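Cytochrome C (Marichromatium purpuratum 984, PDB 5LO9) probably oxidises thiosulfate to tetrathionate, and may also reduce tetrathionate, passing the electrons along a chain of heme c groups. Local coordinates at residues 51-61 with 157-165; 388-398 with 461-472. All coordinates share one frame; numbering follows the deposited sequence.

In the fold
From the N terminus, helix 45-57 and the turn after it are met again by the loop 157-165; contact 1 thus closes a span of 95 residues, half of it helical and without strands, and joins the first cytochrome c unit to the second across the heme c propionates. The chain then runs on to contact 2, where 388-398 and 461-472 enclose 62 residues carrying Cys402 and Cys405, which bind a heme c covalently, and its axial ligands His406 and Met450. The two contacts lie in series, neither nested nor crossed, with centres about 31 Å and nearest atoms about 8 Å apart. Between them, Pro163 and Met164 touch Leu404, and Met164 lines the same heme pocket as Val466 and Ile470.

Contact 1: residues 51-61 with 157-165; sequences QIERFRAGQRS and GRRHGEPMA. With HEC (heme c), chain D; PGO (S-1,2-propanediol), chain I.
The Arg60 and Arg159 guanidinium groups stack face to face, centres 3.9 Å apart and planes at 9°, while Phe55 CZ lies toward the rim of the opposite face of the Arg60 group. At the edge of the Arg159 group, HEC O2A accepts from NH1 (3.2 Å); NH2 serves the other propionate at HEC O1D (2.9 Å). Arg54 has Glu162 CA and Gly161 C over one face, and at its edge NH2 binds HEC O2D (3.0 Å) and NH1 binds Gln59 OE1. The fully extended Arg159 chain (chi1 -180°) runs alongside Arg60. With the propionates, which probably offset the paired charges, these groups form a polar seam between two cytochrome c domains, each carrying its own heme. Gln51 links Arg60 to the heme: OE1 accepts from Arg60 NH1 (2.8 Å), and NE2 joins Arg54 NE and Arg159 NH2 as donors to HEC O1D. Arg60 also bonds a propionate of the neighbouring heme and Tyr146; Arg159 also bonds Gln150. A leucine in place of Arg60 would probably leave Gln51 OE1 and the neighbouring heme's propionate each short of a donor. Where Gly58 ends helix 45-57 in a Schellman motif, His160 N donates to Gln59 O (3.1 Å), and the His160 ring faces Gln59 CA in a CH-pi contact.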
loop_
_atom_site.group_PDB
_atom_site.type_symbol
_atom_site.label_atom_id
_atom_site.label_comp_id
_atom_site.label_asym_id
_atom_site.label_seq_id
_atom_site.Cartn_x
_atom_site.Cartn_y
_atom_site.Cartn_z
ATOM N N GLN A 51 13.588 -15.405 47.695
ATOM C CA GLN A 51 14.069 -16.738 47.353
ATOM C C GLN A 51 14.561 -17.468 48.598
ATOM O O GLN A 51 14.356 -18.673 48.730
ATOM C CB GLN A 51 15.171 -16.665 46.286
ATOM C CG GLN A 51 14.674 -16.200 44.888
ATOM C CD GLN A 51 13.370 -16.844 44.511
ATOM O OE1 GLN A 51 13.234 -18.075 44.568
ATOM N NE2 GLN A 51 12.375 -16.017 44.183
ATOM N N ILE A 52 15.251 -16.779 49.505
ATOM C CA ILE A 52 15.639 -17.419 50.756
ATOM C C ILE A 52 14.392 -17.899 51.488
ATOM O O ILE A 52 14.342 -19.017 52.013
ATOM C CB ILE A 52 16.500 -16.454 51.597
ATOM C CG1 ILE A 52 17.893 -16.329 50.958
ATOM C CG2 ILE A 52 16.676 -16.958 52.997
ATOM C CD1 ILE A 52 18.711 -15.131 51.389
ATOM N N GLU A 53 13.349 -17.087 51.485
ATOM C CA GLU A 53 12.131 -17.487 52.162
ATOM C C GLU A 53 11.411 -18.589 51.406
ATOM O O GLU A 53 10.700 -19.389 52.029
ATOM C CB GLU A 53 11.224 -16.271 52.374
ATOM C CG GLU A 53 11.645 -15.416 53.577
ATOM C CD GLU A 53 11.036 -13.979 53.595
ATOM O OE1 GLU A 53 10.159 -13.655 52.748
ATOM O OE2 GLU A 53 11.441 -13.165 54.474
ATOM N N ARG A 54 11.585 -18.663 50.079
ATOM C CA ARG A 54 10.996 -19.783 49.336
ATOM C C ARG A 54 11.603 -21.096 49.791
ATOM O O ARG A 54 10.886 -22.087 49.979
ATOM C CB ARG A 54 11.203 -19.642 47.825
ATOM C CG ARG A 54 10.372 -18.583 47.154
ATOM C CD ARG A 54 9.824 -19.013 45.808
ATOM N NE ARG A 54 9.425 -17.847 45.047
ATOM C CZ ARG A 54 8.311 -17.159 45.287
ATOM N NH1 ARG A 54 7.477 -17.509 46.259
ATOM N NH2 ARG A 54 8.032 -16.101 44.562
ATOM N N PHE A 55 12.932 -21.122 49.945
ATOM C CA PHE A 55 13.615 -22.301 50.452
ATOM C C PHE A 55 13.045 -22.685 51.815
ATOM O O PHE A 55 12.752 -23.856 52.073
ATOM C CB PHE A 55 15.105 -22.007 50.574
ATOM C CG PHE A 55 15.889 -22.137 49.314
ATOM C CD1 PHE A 55 16.178 -23.373 48.791
ATOM C CD2 PHE A 55 16.402 -21.013 48.682
ATOM C CE1 PHE A 55 16.926 -23.491 47.655
ATOM C CE2 PHE A 55 17.147 -21.120 47.527
ATOM C CZ PHE A 55 17.402 -22.349 47.007
ATOM N N ARG A 56 12.855 -21.695 52.689
ATOM C CA ARG A 56 12.378 -21.935 54.047
ATOM C C ARG A 56 10.950 -22.451 54.086
ATOM O O ARG A 56 10.593 -23.207 55.000
ATOM C CB ARG A 56 12.513 -20.639 54.844
ATOM C CG ARG A 56 13.971 -20.335 55.113
ATOM C CD ARG A 56 14.190 -18.908 55.383
ATOM N NE ARG A 56 13.693 -18.402 56.667
ATOM C CZ ARG A 56 14.413 -18.356 57.780
ATOM N NH1 ARG A 56 15.642 -18.828 57.778
ATOM N NH2 ARG A 56 13.916 -17.825 58.884
ATOM N N ALA A 57 10.129 -22.033 53.132
ATOM C CA ALA A 57 8.729 -22.408 53.005
ATOM C C ALA A 57 8.507 -23.740 52.275
ATOM O O ALA A 57 7.381 -24.262 52.270
ATOM C CB ALA A 57 7.993 -21.283 52.276
ATOM N N GLY A 58 9.534 -24.292 51.636
ATOM C CA GLY A 58 9.375 -25.502 50.870
ATOM C C GLY A 58 8.932 -25.320 49.447
ATOM O O GLY A 58 8.672 -26.315 48.773
ATOM N N GLN A 59 8.835 -24.093 48.962
ATOM C CA GLN A 59 8.605 -23.880 47.538
ATOM C C GLN A 59 9.859 -24.134 46.704
ATOM O O GLN A 59 9.765 -24.231 45.473
ATOM C CB GLN A 59 8.130 -22.478 47.342
ATOM C CG GLN A 59 6.949 -22.175 48.172
ATOM C CD GLN A 59 6.588 -20.730 48.052
ATOM O OE1 GLN A 59 7.465 -19.859 47.989
ATOM N NE2 GLN A 59 5.315 -20.459 48.000
ATOM N N ARG A 60 11.026 -24.187 47.343
ATOM C CA ARG A 60 12.275 -24.539 46.698
ATOM C C ARG A 60 13.035 -25.486 47.602
ATOM O O ARG A 60 13.018 -25.339 48.832
ATOM C CB ARG A 60 13.147 -23.318 46.452
ATOM C CG ARG A 60 12.733 -22.476 45.311
ATOM C CD ARG A 60 13.725 -21.343 45.189
ATOM N NE ARG A 60 14.935 -21.737 44.499
ATOM C CZ ARG A 60 15.822 -20.869 44.034
ATOM N NH1 ARG A 60 15.600 -19.563 44.182
ATOM N NH2 ARG A 60 16.917 -21.298 43.412
ATOM N N SER A 61 13.705 -26.458 46.993
ATOM C CA SER A 61 14.469 -27.441 47.746
ATOM C C SER A 61 15.748 -27.754 47.000
ATOM O O SER A 61 15.733 -27.991 45.789
ATOM C CB SER A 61 13.648 -28.714 47.971
ATOM O OG SER A 61 12.346 -28.371 48.467
ATOM N N GLY A 157 7.760 -29.856 38.920
ATOM C CA GLY A 157 7.059 -29.488 40.146
ATOM C C GLY A 157 7.906 -29.427 41.391
ATOM O O GLY A 157 7.373 -29.166 42.473
ATOM N N ARG A 158 9.209 -29.601 41.266
ATOM C CA ARG A 158 10.145 -29.454 42.370
ATOM C C ARG A 158 10.484 -27.988 42.656
ATOM O O ARG A 158 11.361 -27.711 43.481
ATOM C CB ARG A 158 11.405 -30.264 42.018
ATOM C CG ARG A 158 11.157 -31.782 41.819
ATOM C CD ARG A 158 12.321 -32.475 41.135
ATOM N NE ARG A 158 12.216 -33.936 41.323
ATOM C CZ ARG A 158 11.875 -34.859 40.399
ATOM N NH1 ARG A 158 11.582 -34.554 39.124
ATOM N NH2 ARG A 158 11.844 -36.134 40.758
ATOM N N ARG A 159 9.858 -27.049 41.946
ATOM C CA ARG A 159 9.882 -25.627 42.273
ATOM C C ARG A 159 8.521 -25.035 41.960
ATOM O O ARG A 159 7.940 -25.327 40.898
ATOM C CB ARG A 159 10.931 -24.828 41.487
ATOM C CG ARG A 159 10.916 -23.336 41.870
ATOM C CD ARG A 159 12.130 -22.584 41.442
ATOM N NE ARG A 159 12.017 -21.155 41.718
ATOM C CZ ARG A 159 12.977 -20.263 41.448
ATOM N NH1 ARG A 159 14.127 -20.645 40.901
ATOM N NH2 ARG A 159 12.790 -18.971 41.707
ATOM N N HIS A 160 8.009 -24.216 42.882
ATOM C CA HIS A 160 6.703 -23.615 42.673
ATOM C C HIS A 160 6.615 -22.356 43.529
ATOM O O HIS A 160 7.621 -21.871 44.062
ATOM C CB HIS A 160 5.608 -24.646 42.957
ATOM C CG HIS A 160 5.722 -25.268 44.307
ATOM N ND1 HIS A 160 4.943 -24.861 45.375
ATOM C CD2 HIS A 160 6.549 -26.236 44.777
ATOM C CE1 HIS A 160 5.281 -25.559 46.442
ATOM N NE2 HIS A 160 6.254 -26.395 46.107
ATOM N N GLY A 161 5.413 -21.795 43.615
ATOM C CA GLY A 161 5.120 -20.681 44.498
ATOM C C GLY A 161 5.183 -19.299 43.877
ATOM O O GLY A 161 4.709 -18.338 44.499
ATOM N N GLU A 162 5.681 -19.175 42.653
ATOM C CA GLU A 162 5.821 -17.877 42.048
ATOM C C GLU A 162 4.450 -17.334 41.624
ATOM O O GLU A 162 3.499 -18.093 41.454
ATOM C CB GLU A 162 6.772 -17.968 40.857
ATOM C CG GLU A 162 6.193 -18.561 39.530
ATOM C CD GLU A 162 6.058 -20.051 39.482
ATOM O OE1 GLU A 162 6.496 -20.748 40.415
ATOM O OE2 GLU A 162 5.530 -20.529 38.455
ATOM N N PRO A 163 4.328 -16.018 41.466
ATOM C CA PRO A 163 3.030 -15.426 41.124
ATOM C C PRO A 163 2.413 -16.046 39.883
ATOM O O PRO A 163 3.095 -16.313 38.900
ATOM C CB PRO A 163 3.377 -13.954 40.874
ATOM C CG PRO A 163 4.647 -13.717 41.647
ATOM C CD PRO A 163 5.389 -15.002 41.610
ATOM N N MET A 164 1.106 -16.265 39.939
ATOM C CA MET A 164 0.280 -16.684 38.800
ATOM C C MET A 164 0.803 -17.940 38.129
ATOM O O MET A 164 0.421 -18.233 36.987
ATOM C CB MET A 164 0.142 -15.566 37.768
ATOM C CG MET A 164 -0.283 -14.234 38.355
ATOM S SD MET A 164 -0.423 -12.864 37.147
ATOM C CE MET A 164 -2.106 -13.091 36.507
ATOM N N ALA A 165 1.679 -18.676 38.818
ATOM C CA ALA A 165 2.224 -19.936 38.317
ATOM C C ALA A 165 2.957 -19.742 36.990
ATOM O O ALA A 165 3.076 -20.668 36.176
ATOM C CB ALA A 165 1.107 -20.965 38.156
HETATM FE FE HEC D . 10.973 -16.718 33.789
HETATM C CHA HEC D . 12.126 -16.753 37.078
HETATM C CHB HEC D . 13.659 -18.757 32.838
HETATM C CHC HEC D . 9.918 -16.576 30.466
HETATM C CHD HEC D . 8.151 -14.935 34.784
HETATM N NA HEC D . 12.593 -17.578 34.786
HETATM C C1A HEC D . 12.876 -17.473 36.078
HETATM C C2A HEC D . 14.080 -18.217 36.489
HETATM C C3A HEC D . 14.529 -18.832 35.236
HETATM C C4A HEC D . 13.529 -18.362 34.240
HETATM C CMA HEC D . 15.733 -19.714 35.055
HETATM C CAA HEC D . 14.726 -18.348 37.845
HETATM C CBA HEC D . 15.770 -17.255 38.011
HETATM C CGA HEC D . 16.497 -17.395 39.329
HETATM O O1A HEC D . 17.234 -16.460 39.705
HETATM O O2A HEC D . 16.335 -18.447 39.990
HETATM N NB HEC D . 11.664 -17.516 31.988
HETATM C C1B HEC D . 12.737 -18.289 31.808
HETATM C C2B HEC D . 12.941 -18.679 30.389
HETATM C C3B HEC D . 11.816 -18.041 29.698
HETATM C C4B HEC D . 11.101 -17.357 30.787
HETATM C CMB HEC D . 14.039 -19.541 29.832
HETATM C CAB HEC D . 11.458 -18.034 28.239
HETATM C CBB HEC D . 11.316 -19.444 27.741
HETATM N NC HEC D . 9.340 -15.896 32.798
HETATM C C1C HEC D . 9.110 -15.922 31.491
HETATM C C2C HEC D . 7.868 -15.225 31.100
HETATM C C3C HEC D . 7.317 -14.746 32.374
HETATM C C4C HEC D . 8.325 -15.232 33.353
HETATM C CMC HEC D . 7.339 -15.097 29.705
HETATM C CAC HEC D . 6.096 -13.908 32.681
HETATM C CBC HEC D . 4.818 -14.204 31.949
HETATM N ND HEC D . 10.266 -15.977 35.595
HETATM C C1D HEC D . 9.131 -15.327 35.794
HETATM C C2D HEC D . 8.921 -14.949 37.205
HETATM C C3D HEC D . 10.079 -15.465 37.898
HETATM C C4D HEC D . 10.854 -16.088 36.789
HETATM C CMD HEC D . 7.774 -14.227 37.791
HETATM C CAD HEC D . 10.377 -15.364 39.374
HETATM C CBD HEC D . 9.919 -16.621 40.125
HETATM C CGD HEC D . 9.949 -16.424 41.627
HETATM O O1D HEC D . 10.393 -17.383 42.288
HETATM O O2D HEC D . 9.558 -15.341 42.142
HETATM C C1 PGO I . 5.020 -14.376 47.533
HETATM C C2 PGO I . 5.115 -13.968 46.051
HETATM C C3 PGO I . 4.677 -15.140 45.141
HETATM O O1 PGO I . 5.002 -15.831 47.604
HETATM O O2 PGO I . 6.445 -13.511 45.680
#

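Contact 2: residues 388-398 with 461-472. With EDO (1,2-ethanediol), chain Z.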
loop_
_atom_site.group_PDB
_atom_site.type_symbol
_atom_site.label_atom_id
_atom_site.label_comp_id
_atom_site.label_asym_id
_atom_site.label_seq_id
_atom_site.Cartn_x
_atom_site.Cartn_y
_atom_site.Cartn_z
ATOM N N GLY A 388 -24.306 -3.451 32.711
ATOM C CA GLY A 388 -23.310 -2.400 32.775
ATOM C C GLY A 388 -21.905 -2.882 33.095
ATOM O O GLY A 388 -21.584 -4.063 32.995
ATOM N N PHE A 389 -21.050 -1.943 33.496
ATOM C CA PHE A 389 -19.707 -2.322 33.904
ATOM C C PHE A 389 -19.329 -1.572 35.162
ATOM O O PHE A 389 -19.634 -0.390 35.311
ATOM C CB PHE A 389 -18.609 -2.113 32.841
ATOM C CG PHE A 389 -18.866 -1.029 31.842
ATOM C CD1 PHE A 389 -18.650 0.277 32.157
ATOM C CD2 PHE A 389 -19.234 -1.351 30.542
ATOM C CE1 PHE A 389 -18.846 1.267 31.198
ATOM C CE2 PHE A 389 -19.442 -0.379 29.592
ATOM C CZ PHE A 389 -19.248 0.930 29.923
ATOM N N ASP A 390 -18.672 -2.302 36.060
ATOM C CA ASP A 390 -18.434 -1.905 37.437
ATOM C C ASP A 390 -16.937 -1.704 37.663
ATOM O O ASP A 390 -16.179 -2.670 37.788
ATOM C CB ASP A 390 -19.044 -2.989 38.335
ATOM C CG ASP A 390 -18.668 -2.857 39.790
ATOM O OD1 ASP A 390 -18.237 -1.758 40.254
ATOM O OD2 ASP A 390 -18.833 -3.898 40.464
ATOM N N ARG A 391 -16.520 -0.450 37.743
ATOM C CA ARG A 391 -15.118 -0.120 37.977
ATOM C C ARG A 391 -14.619 -0.586 39.333
ATOM O O ARG A 391 -13.397 -0.642 39.550
ATOM C CB ARG A 391 -14.892 1.381 37.888
ATOM C CG ARG A 391 -15.666 2.047 36.805
ATOM C CD ARG A 391 -15.278 3.486 36.810
ATOM N NE ARG A 391 -16.014 4.328 37.747
ATOM C CZ ARG A 391 -15.436 5.182 38.592
ATOM N NH1 ARG A 391 -14.102 5.315 38.651
ATOM N NH2 ARG A 391 -16.201 5.920 39.381
ATOM N N THR A 392 -15.516 -0.854 40.275
ATOM C CA THR A 392 -15.032 -1.288 41.572
ATOM C C THR A 392 -14.614 -2.753 41.521
ATOM O O THR A 392 -13.512 -3.124 41.969
ATOM C CB THR A 392 -16.104 -1.006 42.627
ATOM O OG1 THR A 392 -16.209 0.422 42.829
ATOM C CG2 THR A 392 -15.798 -1.742 43.937
ATOM N N ARG A 393 -15.459 -3.595 40.930
ATOM C CA ARG A 393 -15.016 -4.949 40.660
ATOM C C ARG A 393 -13.786 -4.932 39.757
ATOM O O ARG A 393 -12.865 -5.737 39.936
ATOM C CB ARG A 393 -16.155 -5.748 40.048
ATOM C CG ARG A 393 -15.817 -7.211 39.893
ATOM C CD ARG A 393 -16.991 -7.933 39.373
ATOM N NE ARG A 393 -16.756 -9.365 39.171
ATOM C CZ ARG A 393 -16.826 -9.997 37.994
ATOM N NH1 ARG A 393 -17.092 -9.334 36.862
ATOM N NH2 ARG A 393 -16.638 -11.317 37.935
ATOM N N GLY A 394 -13.742 -3.985 38.800
ATOM C CA GLY A 394 -12.577 -3.857 37.943
ATOM C C GLY A 394 -11.309 -3.579 38.729
ATOM O O GLY A 394 -10.271 -4.183 38.492
ATOM N N ALA A 395 -11.382 -2.703 39.709
ATOM C CA ALA A 395 -10.163 -2.418 40.453
ATOM C C ALA A 395 -9.702 -3.632 41.254
ATOM O O ALA A 395 -8.491 -3.869 41.401
ATOM C CB ALA A 395 -10.399 -1.217 41.359
ATOM N N ALA A 396 -10.650 -4.430 41.748
ATOM C CA ALA A 396 -10.282 -5.672 42.418
ATOM C C ALA A 396 -9.560 -6.595 41.458
ATOM O O ALA A 396 -8.465 -7.093 41.755
ATOM C CB ALA A 396 -11.526 -6.359 42.956
ATOM N N LEU A 397 -10.181 -6.852 40.299
ATOM C CA LEU A 397 -9.565 -7.705 39.291
ATOM C C LEU A 397 -8.167 -7.213 38.907
ATOM O O LEU A 397 -7.216 -8.003 38.851
ATOM C CB LEU A 397 -10.478 -7.764 38.081
ATOM C CG LEU A 397 -11.743 -8.568 38.280
ATOM C CD1 LEU A 397 -12.844 -8.118 37.331
ATOM C CD2 LEU A 397 -11.430 -10.054 38.013
ATOM N N TYR A 398 -8.020 -5.899 38.658
ATOM C CA TYR A 398 -6.733 -5.348 38.245
ATOM C C TYR A 398 -5.675 -5.601 39.306
ATOM O O TYR A 398 -4.547 -6.011 38.992
ATOM C CB TYR A 398 -6.873 -3.850 37.958
ATOM C CG TYR A 398 -5.578 -3.207 37.522
ATOM C CD1 TYR A 398 -5.286 -2.994 36.180
ATOM C CD2 TYR A 398 -4.647 -2.849 38.442
ATOM C CE1 TYR A 398 -4.087 -2.457 35.797
ATOM C CE2 TYR A 398 -3.445 -2.297 38.069
ATOM C CZ TYR A 398 -3.161 -2.120 36.755
ATOM O OH TYR A 398 -1.946 -1.590 36.413
ATOM N N GLN A 461 -17.345 -10.454 31.114
ATOM C CA GLN A 461 -17.742 -9.457 32.096
ATOM C C GLN A 461 -16.535 -8.973 32.899
ATOM O O GLN A 461 -16.398 -7.774 33.163
ATOM C CB GLN A 461 -18.819 -10.032 33.020
ATOM C CG GLN A 461 -19.419 -9.006 33.989
ATOM C CD GLN A 461 -20.317 -7.977 33.297
ATOM O OE1 GLN A 461 -21.339 -8.342 32.695
ATOM N NE2 GLN A 461 -19.927 -6.688 33.358
ATOM N N GLU A 462 -15.633 -9.879 33.282
ATOM C CA GLU A 462 -14.447 -9.425 33.991
ATOM C C GLU A 462 -13.651 -8.482 33.088
ATOM O O GLU A 462 -13.196 -7.417 33.522
ATOM C CB GLU A 462 -13.593 -10.623 34.446
ATOM C CG GLU A 462 -14.190 -11.459 35.596
ATOM C CD GLU A 462 -13.564 -12.854 35.796
ATOM O OE1 GLU A 462 -12.674 -13.279 35.053
ATOM O OE2 GLU A 462 -14.042 -13.593 36.664
ATOM N N ALA A 463 -13.514 -8.834 31.809
ATOM C CA ALA A 463 -12.796 -7.961 30.893
ATOM C C ALA A 463 -13.454 -6.602 30.803
ATOM O O ALA A 463 -12.769 -5.574 30.843
ATOM C CB ALA A 463 -12.727 -8.592 29.505
ATOM N N TRP A 464 -14.785 -6.573 30.692
ATOM C CA TRP A 464 -15.498 -5.299 30.688
ATOM C C TRP A 464 -15.240 -4.488 31.957
ATOM O O TRP A 464 -15.037 -3.272 31.897
ATOM C CB TRP A 464 -16.995 -5.520 30.570
ATOM C CG TRP A 464 -17.521 -5.869 29.230
ATOM C CD1 TRP A 464 -17.951 -7.081 28.812
ATOM C CD2 TRP A 464 -17.699 -4.973 28.137
ATOM N NE1 TRP A 464 -18.396 -7.004 27.521
ATOM C CE2 TRP A 464 -18.246 -5.713 27.084
ATOM C CE3 TRP A 464 -17.440 -3.603 27.944
ATOM C CZ2 TRP A 464 -18.530 -5.142 25.850
ATOM C CZ3 TRP A 464 -17.725 -3.049 26.737
ATOM C CH2 TRP A 464 -18.269 -3.813 25.698
ATOM N N ASP A 465 -15.286 -5.125 33.124
ATOM C CA ASP A 465 -15.085 -4.362 34.351
ATOM C C ASP A 465 -13.650 -3.832 34.440
ATOM O O ASP A 465 -13.441 -2.671 34.813
ATOM C CB ASP A 465 -15.472 -5.207 35.571
ATOM C CG ASP A 465 -16.981 -5.579 35.575
ATOM O OD1 ASP A 465 -17.791 -4.878 34.920
ATOM O OD2 ASP A 465 -17.376 -6.581 36.226
ATOM N N VAL A 466 -12.639 -4.647 34.095
ATOM C CA VAL A 466 -11.263 -4.149 34.203
ATOM C C VAL A 466 -11.022 -3.048 33.188
ATOM O O VAL A 466 -10.240 -2.117 33.435
ATOM C CB VAL A 466 -10.198 -5.235 34.026
ATOM C CG1 VAL A 466 -8.898 -4.717 34.638
ATOM C CG2 VAL A 466 -10.560 -6.455 34.715
ATOM N N ALA A 467 -11.618 -3.183 32.002
ATOM C CA ALA A 467 -11.439 -2.176 30.968
ATOM C C ALA A 467 -12.011 -0.841 31.410
ATOM O O ALA A 467 -11.378 0.211 31.228
ATOM C CB ALA A 467 -12.089 -2.642 29.672
ATOM N N ALA A 468 -13.196 -0.867 32.022
ATOM C CA ALA A 468 -13.778 0.363 32.543
ATOM C C ALA A 468 -12.957 0.945 33.699
ATOM O O ALA A 468 -12.854 2.171 33.818
ATOM C CB ALA A 468 -15.218 0.118 32.942
ATOM N N TYR A 469 -12.353 0.105 34.554
ATOM C CA TYR A 469 -11.489 0.658 35.597
ATOM C C TYR A 469 -10.286 1.379 34.990
ATOM O O TYR A 469 -10.002 2.528 35.329
ATOM C CB TYR A 469 -11.024 -0.439 36.558
ATOM C CG TYR A 469 -9.910 -0.028 37.524
ATOM C CD1 TYR A 469 -10.145 0.830 38.572
ATOM C CD2 TYR A 469 -8.640 -0.511 37.397
ATOM C CE1 TYR A 469 -9.130 1.209 39.479
ATOM C CE2 TYR A 469 -7.616 -0.132 38.304
ATOM C CZ TYR A 469 -7.886 0.725 39.332
ATOM O OH TYR A 469 -6.894 1.089 40.211
ATOM N N ILE A 470 -9.567 0.716 34.090
ATOM C CA ILE A 470 -8.370 1.290 33.464
ATOM C C ILE A 470 -8.693 2.610 32.777
ATOM O O ILE A 470 -8.001 3.622 32.950
ATOM C CB ILE A 470 -7.795 0.291 32.445
ATOM C CG1 ILE A 470 -6.943 -0.743 33.136
ATOM C CG2 ILE A 470 -6.980 1.003 31.349
ATOM C CD1 ILE A 470 -6.681 -1.999 32.244
ATOM N N ASN A 471 -9.708 2.600 31.928
ATOM C CA ASN A 471 -9.967 3.742 31.079
ATOM C C ASN A 471 -10.809 4.810 31.761
ATOM O O ASN A 471 -11.363 5.679 31.087
ATOM C CB ASN A 471 -10.609 3.261 29.779
ATOM C CG ASN A 471 -9.579 2.655 28.833
ATOM O OD1 ASN A 471 -8.413 3.101 28.797
ATOM N ND2 ASN A 471 -9.995 1.640 28.056
ATOM N N ALA A 472 -10.912 4.771 33.081
ATOM C CA ALA A 472 -11.555 5.840 33.812
ATOM C C ALA A 472 -10.539 6.681 34.560
ATOM O O ALA A 472 -10.909 7.480 35.414
ATOM C CB ALA A 472 -12.609 5.259 34.742
HETATM C C1 EDO Z . -14.625 -11.924 40.507
HETATM O O1 EDO Z . -14.166 -11.294 41.723
HETATM C C2 EDO Z . -15.447 -13.198 40.778
HETATM O O2 EDO Z . -16.862 -12.948 40.989
#
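Helices 391-398 and 461-470 cross almost at right angles (-95°) with their axes 7.1 Å apart, and at the crossing Gly394 CA lies 4.0 Å from Val466 CA. A side chain at Gly394 would run into Asp465 O and Tyr469 CB, so the glycine lets the backbones approach this closely. Tyr469 is a knob in the hole formed by Arg391, Gly394, Ala395 and Tyr398: with CG anti to the backbone N (chi1 169°), its ring spreads along the other helix, taking Ala395 CB over one face and setting CE2 3.8 Å from Tyr398 CG, the two rings oblique. Beside it, Val466 CG2 meets Leu397 CB at 3.6 Å, and CG1 sits at the edge of the Tyr398 ring. Such a perpendicular pairing of the first and last helices of the heme domain, glycine at the crossing, is the hallmark of the class I cytochrome c fold; here it closes the domain around the heme bound by His406 and Met450, which Val466 and Ile470 touch. Tyr398 reaches on to bond Gly407 O. The polar end of the crossing centres on Asp465. Asp390 N (3.0 Å) and Gln461 NE2 (3.2 Å) reach its OD1 from opposite faces of the carboxylate plane, while OD2 takes the salt bridge from Arg393 NH1 (2.8 Å) on its anti side, the oxygen lying in the guanidinium plane. The extended Arg393 chain also makes a long salt bridge from NH2 to OE2 of Glu462, whose OE1 accepts from Thr459 N. Gln461 NE2 donates as well to Gly388 O, while Phe389 sets CD1 against Ala468 CB and its ring near parallel to that of Trp464, displaced so far that there is little overlap.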